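Local coordinates for protein porphyranase B (Zobellia galactanivorans, PDB 3JUU) that hydrolyses the sulfated red-algal polysaccharide porphyran at the (1->4) linkages between beta-D-galactopyranose and alpha-L-galactopyranose-6-sulfate, at residues M33-F37 / Y267-S272; D138-L144 / A230-M236; F201-G205 / F216-G220. All coordinates share one frame; numbering follows the deposited sequence.

Interaction 1. Residues M33-F37 / Y267-S272. With SO4 (sulfate ion), chain D.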
loop_
_atom_site.group_PDB
_atom_site.type_symbol
_atom_site.label_atom_id
_atom_site.label_comp_id
_atom_site.label_asym_id
_atom_site.label_seq_id
_atom_site.Cartn_x
_atom_site.Cartn_y
_atom_site.Cartn_z
ATOM N N MET A 33 -2.223 14.811 0.509
ATOM C CA MET A 33 -2.144 13.329 0.438
ATOM C C MET A 33 -2.499 12.833 -0.943
ATOM O O MET A 33 -2.843 11.635 -1.130
ATOM C CB MET A 33 -3.054 12.689 1.494
ATOM C CG MET A 33 -2.628 13.048 2.900
ATOM S SD MET A 33 -3.674 12.287 4.171
ATOM C CE MET A 33 -3.038 10.589 4.066
ATOM N N SER A 34 -2.383 13.709 -1.942
ATOM C CA SER A 34 -2.738 13.346 -3.280
ATOM C C SER A 34 -1.627 13.806 -4.248
ATOM O O SER A 34 -1.004 14.814 -3.997
ATOM C CB SER A 34 -4.083 13.982 -3.696
ATOM O OG SER A 34 -5.105 13.589 -2.756
ATOM N N ASP A 35 -1.402 13.068 -5.309
ATOM C CA ASP A 35 -0.316 13.413 -6.262
ATOM C C ASP A 35 -0.578 12.703 -7.566
ATOM O O ASP A 35 -0.904 11.490 -7.598
ATOM C CB ASP A 35 1.059 13.003 -5.693
ATOM C CG ASP A 35 2.217 13.912 -6.200
ATOM O OD1 ASP A 35 2.101 14.380 -7.338
ATOM O OD2 ASP A 35 3.216 14.068 -5.454
ATOM N N GLU A 36 -0.475 13.466 -8.672
ATOM C CA GLU A 36 -0.573 12.904 -10.027
ATOM C C GLU A 36 0.833 12.505 -10.503
ATOM O O GLU A 36 0.945 11.798 -11.497
ATOM C CB GLU A 36 -1.164 13.959 -11.001
ATOM C CG GLU A 36 -2.592 14.349 -10.693
ATOM C CD GLU A 36 -3.530 13.139 -10.757
ATOM O OE1 GLU A 36 -3.524 12.414 -11.769
ATOM O OE2 GLU A 36 -4.293 12.925 -9.792
ATOM N N PHE A 37 1.858 12.911 -9.757
ATOM C CA PHE A 37 3.270 12.479 -10.059
ATOM C C PHE A 37 3.754 12.985 -11.416
ATOM O O PHE A 37 4.484 12.264 -12.131
ATOM C CB PHE A 37 3.447 10.947 -9.987
ATOM C CG PHE A 37 3.097 10.414 -8.648
ATOM C CD1 PHE A 37 3.832 10.788 -7.528
ATOM C CD2 PHE A 37 2.020 9.514 -8.512
ATOM C CE1 PHE A 37 3.494 10.306 -6.250
ATOM C CE2 PHE A 37 1.693 9.047 -7.210
ATOM C CZ PHE A 37 2.438 9.424 -6.106
ATOM N N TYR A 267 2.566 3.612 -10.209
ATOM C CA TYR A 267 1.334 4.235 -9.707
ATOM C C TYR A 267 1.105 5.440 -10.586
ATOM O O TYR A 267 1.941 6.356 -10.562
ATOM C CB TYR A 267 1.506 4.687 -8.268
ATOM C CG TYR A 267 1.953 3.568 -7.316
ATOM C CD1 TYR A 267 1.019 2.950 -6.450
ATOM C CD2 TYR A 267 3.292 3.146 -7.263
ATOM C CE1 TYR A 267 1.453 1.931 -5.542
ATOM C CE2 TYR A 267 3.710 2.122 -6.398
ATOM C CZ TYR A 267 2.795 1.522 -5.552
ATOM O OH TYR A 267 3.179 0.534 -4.679
ATOM N N ASN A 268 0.032 5.437 -11.389
ATOM C CA ASN A 268 -0.310 6.646 -12.182
ATOM C C ASN A 268 -0.743 7.832 -11.320
ATOM O O ASN A 268 -0.487 8.991 -11.657
ATOM C CB ASN A 268 -1.328 6.355 -13.297
ATOM C CG ASN A 268 -0.774 5.492 -14.377
ATOM O OD1 ASN A 268 0.452 5.444 -14.598
ATOM N ND2 ASN A 268 -1.663 4.801 -15.103
ATOM N N TRP A 269 -1.337 7.556 -10.153
ATOM C CA TRP A 269 -1.733 8.623 -9.300
ATOM C C TRP A 269 -2.150 8.041 -7.968
ATOM O O TRP A 269 -2.437 6.814 -7.915
ATOM C CB TRP A 269 -2.887 9.423 -9.938
ATOM C CG TRP A 269 -3.990 8.646 -10.599
ATOM C CD1 TRP A 269 -4.194 8.496 -11.964
ATOM C CD2 TRP A 269 -5.156 8.026 -9.959
ATOM N NE1 TRP A 269 -5.372 7.812 -12.186
ATOM C CE2 TRP A 269 -5.952 7.479 -10.984
ATOM C CE3 TRP A 269 -5.545 7.822 -8.606
ATOM C CZ2 TRP A 269 -7.156 6.736 -10.721
ATOM C CZ3 TRP A 269 -6.746 7.087 -8.346
ATOM C CH2 TRP A 269 -7.527 6.576 -9.392
ATOM N N VAL A 270 -2.160 8.896 -6.950
ATOM C CA VAL A 270 -2.776 8.587 -5.630
ATOM C C VAL A 270 -3.670 9.750 -5.296
ATOM O O VAL A 270 -3.239 10.919 -5.371
ATOM C CB VAL A 270 -1.725 8.454 -4.525
ATOM C CG1 VAL A 270 -2.409 8.335 -3.128
ATOM C CG2 VAL A 270 -0.902 7.210 -4.735
ATOM N N ARG A 271 -4.932 9.465 -4.952
ATOM C CA ARG A 271 -5.875 10.573 -4.673
ATOM C C ARG A 271 -6.567 10.220 -3.407
ATOM O O ARG A 271 -7.117 9.107 -3.285
ATOM C CB ARG A 271 -6.907 10.667 -5.869
ATOM C CG ARG A 271 -6.178 11.003 -7.190
ATOM C CD ARG A 271 -7.137 11.004 -8.382
ATOM N NE ARG A 271 -6.447 11.335 -9.643
ATOM C CZ ARG A 271 -6.940 11.033 -10.835
ATOM N NH1 ARG A 271 -8.076 10.308 -10.913
ATOM N NH2 ARG A 271 -6.255 11.313 -11.949
ATOM N N SER A 272 -6.596 11.182 -2.499
ATOM C CA SER A 272 -7.171 11.017 -1.174
ATOM C C SER A 272 -8.262 12.088 -1.012
ATOM O O SER A 272 -8.103 13.220 -1.503
ATOM C CB SER A 272 -6.057 11.247 -0.190
ATOM O OG SER A 272 -5.030 10.276 -0.353
HETATM S S SO4 D . -7.649 9.493 -14.664
HETATM O O1 SO4 D . -8.520 9.725 -15.811
HETATM O O2 SO4 D . -6.644 10.563 -14.584
HETATM O O3 SO4 D . -8.491 9.487 -13.465
HETATM O O4 SO4 D . -6.992 8.178 -14.839
HETATM O O HOH W 1 -1.451 11.275 -13.408
HETATM O O HOH W 2 -3.782 13.424 -7.271
#
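The guanidinium of Arg-271 meets Glu-36 and a sulfate ion along its edges and lies with one face on the Trp-269 ring, whose CD2 sits 3.5 Å from the guanidinium plane. With Glu-36 it forms a side-on, two-nitrogen salt bridge: Arg-271 NE gives a 2.7 Å bond to the syn lone pair of Glu-36 OE2, while Arg-271 NH2 reaches Glu-36 OE1, the two planes 30° apart. Arg-271 NH1 and NH2 hold sulfate O3 and O2, and Trp-269 NE1 reaches sulfate O4; His-13 also binds this ion, probably left from the crystallisation liquor. Glu-36 starts out pointing away from the strand, and the bend at chi2 (-60°) folds its carboxylate back over it. The loop 33-37 meets strand 264-276 of the GH16 beta-sandwich in a single antiparallel bridge, with Asp-35 and Val-270 exchanging both backbone bonds. Ser-272 is caught twice: its N donates to Ser-34 OG (2.8 Å, 162°), a hydroxyl also bonded to Ile-30 O, and its OG donates to Met-33 O from above the carbonyl plane. Phe-37 has Asp-35 CB over one face and brings CE2 to 4.0 Å from Val-270 CG2, while Asp-35 OD1 closes an Asx turn by accepting from Phe-37 N.

Interaction 2. Residues D138-L144 / A230-M236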
loop_
_atom_site.group_PDB
_atom_site.type_symbol
_atom_site.label_atom_id
_atom_site.label_comp_id
_atom_site.label_asym_id
_atom_site.label_seq_id
_atom_site.Cartn_x
_atom_site.Cartn_y
_atom_site.Cartn_z
ATOM N N ASP A 138 -3.696 5.202 21.914
ATOM C CA ASP A 138 -3.425 5.426 20.474
ATOM C C ASP A 138 -2.053 4.994 20.013
ATOM O O ASP A 138 -1.777 5.012 18.826
ATOM C CB ASP A 138 -3.643 6.877 20.074
ATOM C CG ASP A 138 -5.125 7.327 20.188
ATOM O OD1 ASP A 138 -6.055 6.483 20.331
ATOM O OD2 ASP A 138 -5.283 8.530 20.092
ATOM N N LYS A 139 -1.194 4.527 20.932
ATOM C CA LYS A 139 0.101 3.942 20.565
ATOM C C LYS A 139 -0.073 2.557 19.926
ATOM O O LYS A 139 0.878 2.006 19.376
ATOM C CB LYS A 139 1.007 3.815 21.840
ATOM C CG LYS A 139 1.504 5.203 22.393
ATOM C CD LYS A 139 2.493 4.964 23.602
ATOM C CE LYS A 139 2.428 6.085 24.595
ATOM N NZ LYS A 139 2.938 7.383 23.921
ATOM N N ARG A 140 -1.249 1.941 20.069
ATOM C CA ARG A 140 -1.558 0.644 19.414
ATOM C C ARG A 140 -1.489 0.913 17.899
ATOM O O ARG A 140 -1.583 2.043 17.459
ATOM C CB ARG A 140 -2.984 0.171 19.767
ATOM C CG ARG A 140 -4.053 1.147 19.282
ATOM C CD ARG A 140 -5.405 0.817 19.981
ATOM N NE ARG A 140 -6.435 1.819 19.677
ATOM C CZ ARG A 140 -7.286 1.815 18.639
ATOM N NH1 ARG A 140 -7.306 0.853 17.748
ATOM N NH2 ARG A 140 -8.137 2.825 18.495
ATOM N N THR A 141 -1.288 -0.163 17.130
ATOM C CA THR A 141 -1.170 -0.080 15.679
ATOM C C THR A 141 -2.491 -0.409 15.029
ATOM O O THR A 141 -3.143 -1.396 15.416
ATOM C CB THR A 141 -0.135 -1.100 15.208
ATOM O OG1 THR A 141 1.116 -0.702 15.792
ATOM C CG2 THR A 141 0.005 -1.054 13.653
ATOM N N THR A 142 -2.820 0.341 13.990
ATOM C CA THR A 142 -3.953 0.045 13.154
ATOM C C THR A 142 -3.336 0.144 11.745
ATOM O O THR A 142 -2.691 1.096 11.395
ATOM C CB THR A 142 -5.121 1.101 13.280
ATOM O OG1 THR A 142 -4.643 2.429 12.966
ATOM C CG2 THR A 142 -5.719 1.115 14.641
ATOM N N GLU A 143 -3.506 -0.918 10.959
ATOM C CA GLU A 143 -2.986 -0.943 9.578
ATOM C C GLU A 143 -4.130 -1.336 8.686
ATOM O O GLU A 143 -4.803 -2.329 8.950
ATOM C CB GLU A 143 -1.852 -2.007 9.497
ATOM C CG GLU A 143 -1.299 -2.155 8.037
ATOM C CD GLU A 143 -0.210 -3.250 7.987
ATOM O OE1 GLU A 143 0.279 -3.723 9.052
ATOM O OE2 GLU A 143 0.125 -3.662 6.852
ATOM N N LEU A 144 -4.317 -0.564 7.607
ATOM C CA LEU A 144 -5.397 -0.795 6.623
ATOM C C LEU A 144 -4.704 -1.033 5.241
ATOM O O LEU A 144 -4.228 -0.127 4.588
ATOM C CB LEU A 144 -6.334 0.465 6.613
ATOM C CG LEU A 144 -7.754 0.293 5.999
ATOM C CD1 LEU A 144 -8.491 1.622 6.007
ATOM C CD2 LEU A 144 -7.698 -0.309 4.567
ATOM N N ALA A 230 -10.302 -3.705 15.508
ATOM C CA ALA A 230 -10.372 -2.706 16.612
ATOM C C ALA A 230 -10.787 -1.415 15.969
ATOM O O ALA A 230 -10.701 -1.255 14.727
ATOM C CB ALA A 230 -8.985 -2.562 17.327
ATOM N N ASP A 231 -11.251 -0.445 16.765
ATOM C CA ASP A 231 -11.607 0.861 16.165
ATOM C C ASP A 231 -10.439 1.506 15.348
ATOM O O ASP A 231 -9.317 1.710 15.845
ATOM C CB ASP A 231 -11.893 1.850 17.252
ATOM C CG ASP A 231 -13.196 1.567 18.010
ATOM O OD1 ASP A 231 -14.075 0.876 17.440
ATOM O OD2 ASP A 231 -13.281 2.075 19.176
ATOM N N PHE A 232 -10.721 1.864 14.111
ATOM C CA PHE A 232 -9.749 2.619 13.284
ATOM C C PHE A 232 -10.106 4.113 13.385
ATOM O O PHE A 232 -10.636 4.677 12.436
ATOM C CB PHE A 232 -9.807 2.098 11.841
ATOM C CG PHE A 232 -8.969 0.820 11.604
ATOM C CD1 PHE A 232 -8.569 -0.012 12.669
ATOM C CD2 PHE A 232 -8.567 0.482 10.308
ATOM C CE1 PHE A 232 -7.807 -1.209 12.474
ATOM C CE2 PHE A 232 -7.772 -0.726 10.104
ATOM C CZ PHE A 232 -7.344 -1.541 11.208
ATOM N N ASP A 233 -9.835 4.734 14.559
ATOM C CA ASP A 233 -10.187 6.133 14.718
ATOM C C ASP A 233 -8.923 6.959 14.965
ATOM O O ASP A 233 -9.007 8.049 15.602
ATOM C CB ASP A 233 -11.185 6.293 15.861
ATOM C CG ASP A 233 -10.698 5.654 17.149
ATOM O OD1 ASP A 233 -9.599 5.069 17.185
ATOM O OD2 ASP A 233 -11.498 5.629 18.126
ATOM N N ILE A 234 -7.758 6.415 14.528
ATOM C CA ILE A 234 -6.432 7.093 14.758
ATOM C C ILE A 234 -5.948 7.578 13.382
ATOM O O ILE A 234 -6.113 6.856 12.390
ATOM C CB ILE A 234 -5.318 6.164 15.433
ATOM C CG1 ILE A 234 -5.840 5.515 16.752
ATOM C CG2 ILE A 234 -4.054 7.020 15.762
ATOM C CD1 ILE A 234 -5.145 4.303 17.185
ATOM N N GLU A 235 -5.354 8.764 13.338
ATOM C CA GLU A 235 -4.782 9.323 12.086
ATOM C C GLU A 235 -3.858 8.319 11.409
ATOM O O GLU A 235 -3.036 7.653 12.077
ATOM C CB GLU A 235 -3.929 10.607 12.437
ATOM C CG GLU A 235 -3.513 11.365 11.183
ATOM C CD GLU A 235 -2.676 12.610 11.547
ATOM O OE1 GLU A 235 -2.380 12.773 12.737
ATOM O OE2 GLU A 235 -2.225 13.316 10.664
ATOM N N MET A 236 -3.997 8.175 10.095
ATOM C CA MET A 236 -3.143 7.225 9.370
ATOM C C MET A 236 -2.465 7.909 8.189
ATOM O O MET A 236 -2.885 8.971 7.755
ATOM C CB MET A 236 -3.930 5.992 8.901
ATOM C CG MET A 236 -4.204 5.069 10.102
ATOM S SD MET A 236 -4.605 3.351 9.625
ATOM C CE MET A 236 -6.311 3.429 9.221
HETATM O O HOH W 3 -8.611 6.681 19.460
HETATM O O HOH W 4 -6.972 4.212 12.744
#
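Strand 141-150, which carries the probable nucleophile Glu-143, packs its other side against the loop 230-236 through Thr-142 and Leu-144, with Arg-140 just before it. Arg-140 grips end-on: NH1 and NH2 both donate to Asp-231 O, at 2.9 Å and 3.1 Å, and this oxygen lies within 2° of the guanidinium plane. Arg-140 NH2 also makes a 3.0 Å salt bridge to Asp-233 OD1, and Ile-234 CD1 sits over one face of the same guanidinium, 3.5 Å from its plane. The Arg-140 chain runs extended from CG to NE, which carries the charge across to the loop; Tyr-182 adds a cation-pi contact. In this GH16 jelly roll the two faces of the strand part ways: Glu-143 turns from the loop toward Arg-174, its salt-bridge partner, while Thr-142 drops CB onto the Phe-232 ring, a CH-pi contact 3.9 Å from the centroid and 23° off the normal. With chi1 at 57°, Thr-142 places CG2 beside Phe-232 CD1 and OG1 3.5 Å from Met-236 SD. A water joins Thr-142 OG1 to Ile-234 N, giving that backbone amide an acceptor. Farther along, Leu-144 CB touches both Phe-232 CE2 and the methyl CE of Met-236, the latter at 3.9 Å.

Interaction 3. Residues F201-G205 / F216-G220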
loop_
_atom_site.group_PDB
_atom_site.type_symbol
_atom_site.label_atom_id
_atom_site.label_comp_id
_atom_site.label_asym_id
_atom_site.label_seq_id
_atom_site.Cartn_x
_atom_site.Cartn_y
_atom_site.Cartn_z
ATOM N N PHE A 201 -3.115 -1.964 -15.348
ATOM C CA PHE A 201 -3.428 -1.078 -14.238
ATOM C C PHE A 201 -4.805 -1.448 -13.621
ATOM O O PHE A 201 -5.718 -1.859 -14.332
ATOM C CB PHE A 201 -3.451 0.392 -14.658
ATOM C CG PHE A 201 -2.081 0.954 -14.884
ATOM C CD1 PHE A 201 -1.364 1.465 -13.807
ATOM C CD2 PHE A 201 -1.491 0.901 -16.145
ATOM C CE1 PHE A 201 -0.052 1.966 -13.954
ATOM C CE2 PHE A 201 -0.187 1.398 -16.324
ATOM C CZ PHE A 201 0.534 1.920 -15.220
ATOM N N HIS A 202 -4.925 -1.259 -12.304
ATOM C CA HIS A 202 -6.236 -1.336 -11.642
ATOM C C HIS A 202 -6.330 -0.167 -10.703
ATOM O O HIS A 202 -5.322 0.371 -10.228
ATOM C CB HIS A 202 -6.378 -2.712 -10.889
ATOM C CG HIS A 202 -6.497 -3.895 -11.803
ATOM N ND1 HIS A 202 -7.707 -4.312 -12.344
ATOM C CD2 HIS A 202 -5.550 -4.742 -12.300
ATOM C CE1 HIS A 202 -7.500 -5.394 -13.092
ATOM N NE2 HIS A 202 -6.202 -5.663 -13.085
ATOM N N VAL A 203 -7.567 0.220 -10.401
ATOM C CA VAL A 203 -7.777 1.225 -9.421
ATOM C C VAL A 203 -8.121 0.563 -8.090
ATOM O O VAL A 203 -9.141 -0.079 -7.986
ATOM C CB VAL A 203 -8.865 2.222 -9.823
ATOM C CG1 VAL A 203 -9.061 3.227 -8.663
ATOM C CG2 VAL A 203 -8.407 3.037 -11.110
ATOM N N TYR A 204 -7.276 0.732 -7.073
ATOM C CA TYR A 204 -7.537 0.098 -5.770
ATOM C C TYR A 204 -7.972 1.213 -4.835
ATOM O O TYR A 204 -7.251 2.207 -4.654
ATOM C CB TYR A 204 -6.204 -0.510 -5.250
ATOM C CG TYR A 204 -5.645 -1.585 -6.153
ATOM C CD1 TYR A 204 -6.269 -2.870 -6.193
ATOM C CD2 TYR A 204 -4.530 -1.355 -7.012
ATOM C CE1 TYR A 204 -5.812 -3.880 -7.040
ATOM C CE2 TYR A 204 -4.076 -2.376 -7.876
ATOM C CZ TYR A 204 -4.710 -3.630 -7.888
ATOM O OH TYR A 204 -4.216 -4.680 -8.654
ATOM N N GLY A 205 -9.123 1.016 -4.159
ATOM C CA GLY A 205 -9.686 2.086 -3.332
ATOM C C GLY A 205 -10.226 1.540 -2.015
ATOM O O GLY A 205 -10.610 0.381 -1.923
ATOM N N PHE A 216 -14.048 -1.699 0.584
ATOM C CA PHE A 216 -12.974 -1.768 -0.461
ATOM C C PHE A 216 -13.578 -1.717 -1.853
ATOM O O PHE A 216 -14.639 -2.320 -2.091
ATOM C CB PHE A 216 -12.175 -3.086 -0.308
ATOM C CG PHE A 216 -11.325 -3.104 0.942
ATOM C CD1 PHE A 216 -10.154 -2.330 0.997
ATOM C CD2 PHE A 216 -11.704 -3.886 2.038
ATOM C CE1 PHE A 216 -9.415 -2.267 2.185
ATOM C CE2 PHE A 216 -10.916 -3.913 3.216
ATOM C CZ PHE A 216 -9.758 -3.107 3.253
ATOM N N PHE A 217 -12.893 -1.039 -2.794
ATOM C CA PHE A 217 -13.364 -0.922 -4.196
ATOM C C PHE A 217 -12.252 -1.340 -5.119
ATOM O O PHE A 217 -11.033 -1.069 -4.874
ATOM C CB PHE A 217 -13.614 0.564 -4.512
ATOM C CG PHE A 217 -14.890 1.065 -3.914
ATOM C CD1 PHE A 217 -15.998 1.213 -4.723
ATOM C CD2 PHE A 217 -14.968 1.329 -2.493
ATOM C CE1 PHE A 217 -17.224 1.638 -4.188
ATOM C CE2 PHE A 217 -16.194 1.816 -1.955
ATOM C CZ PHE A 217 -17.306 1.913 -2.828
ATOM N N LEU A 218 -12.658 -1.939 -6.215
ATOM C CA LEU A 218 -11.736 -2.356 -7.319
ATOM C C LEU A 218 -12.279 -1.867 -8.628
ATOM O O LEU A 218 -13.449 -2.152 -8.958
ATOM C CB LEU A 218 -11.560 -3.907 -7.357
ATOM C CG LEU A 218 -10.752 -4.466 -8.515
ATOM C CD1 LEU A 218 -9.265 -3.822 -8.504
ATOM C CD2 LEU A 218 -10.801 -6.038 -8.544
ATOM N N ASP A 219 -11.475 -1.048 -9.346
ATOM C CA ASP A 219 -11.851 -0.519 -10.692
ATOM C C ASP A 219 -13.232 0.149 -10.611
ATOM O O ASP A 219 -14.088 -0.078 -11.470
ATOM C CB ASP A 219 -11.826 -1.644 -11.708
ATOM C CG ASP A 219 -10.426 -2.241 -11.826
ATOM O OD1 ASP A 219 -9.488 -1.403 -11.703
ATOM O OD2 ASP A 219 -10.326 -3.465 -12.049
ATOM N N GLY A 220 -13.431 0.865 -9.506
ATOM C CA GLY A 220 -14.618 1.692 -9.357
ATOM C C GLY A 220 -15.829 0.954 -8.921
ATOM O O GLY A 220 -16.959 1.487 -8.984
HETATM O O HOH W 5 -11.632 1.415 -7.218
#
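His-202 ND1 donates a 2.8 Å hydrogen bond (166°) to Asp-219 OD2, which accepts it on its syn lone pair and lies within 2° of the imidazole plane; carboxylate and ring are nearly coplanar. The other oxygen, Asp-219 OD1, accepts from Val-203 N, also at 2.8 Å, met almost along the C-O axis. Asp-219 N completes the pairing by donating to Val-203 O at 2.9 Å, so one residue engages both the amide and the carbonyl of Val-203. With chi1 at -61° the CG of Asp-219 stands anti to the carbonyl carbon, and from there the carboxylate reaches across to strand 202-210. Replacing this aspartate by an alanine removes both acceptors and is likely to leave Val-203 N without its carboxylate partner and the His-202 ring free to turn. Water continues the link, donating to Val-203 O and accepting from Gly-220 N. Next along the strands come Tyr-204 and Leu-218, a non-hydrogen-bonded pair lying side by side with Leu-218 CD1 3.8 Å from Tyr-204 CE1, and both rest on Met-167 of strand 166-174. Gly-205 and Phe-217 follow, exchanging backbone bonds, Phe-217 N to Gly-205 O being 2.8 Å long. Segments 202-205 and 216-218 run antiparallel and belong to the beta hairpin of strands 202-210 and 213-218 in the GH16 jelly-roll sandwich.

Overall arrangement
All three contacts are largely buried, each pairing buried apolar packing with partly exposed polar groups: Glu-36 and Arg-271, Asp-233, Asp-219. Interaction 3 is strand on strand, within one hairpin, while interactions 1 and 2 each lay a loop against a strand. In interaction 1 the loop borrows a single beta bridge and a bidentate salt bridge; in interaction 2 no backbone-to-backbone bond crosses, and an arginine and apolar packing round Phe-232, Ile-234 and Met-236 do the joining. Interaction 2 alone contains a probable catalytic residue, Glu-143. The contacts also touch: Trp-269 CH2 lies 3.8 Å from Val-203 CG1 (1 and 3), Leu-144 CD2 packs on Phe-216 CE1 (2 and 3), and Met-33 CE lies 4.0 Å from Met-236 O (1 and 2).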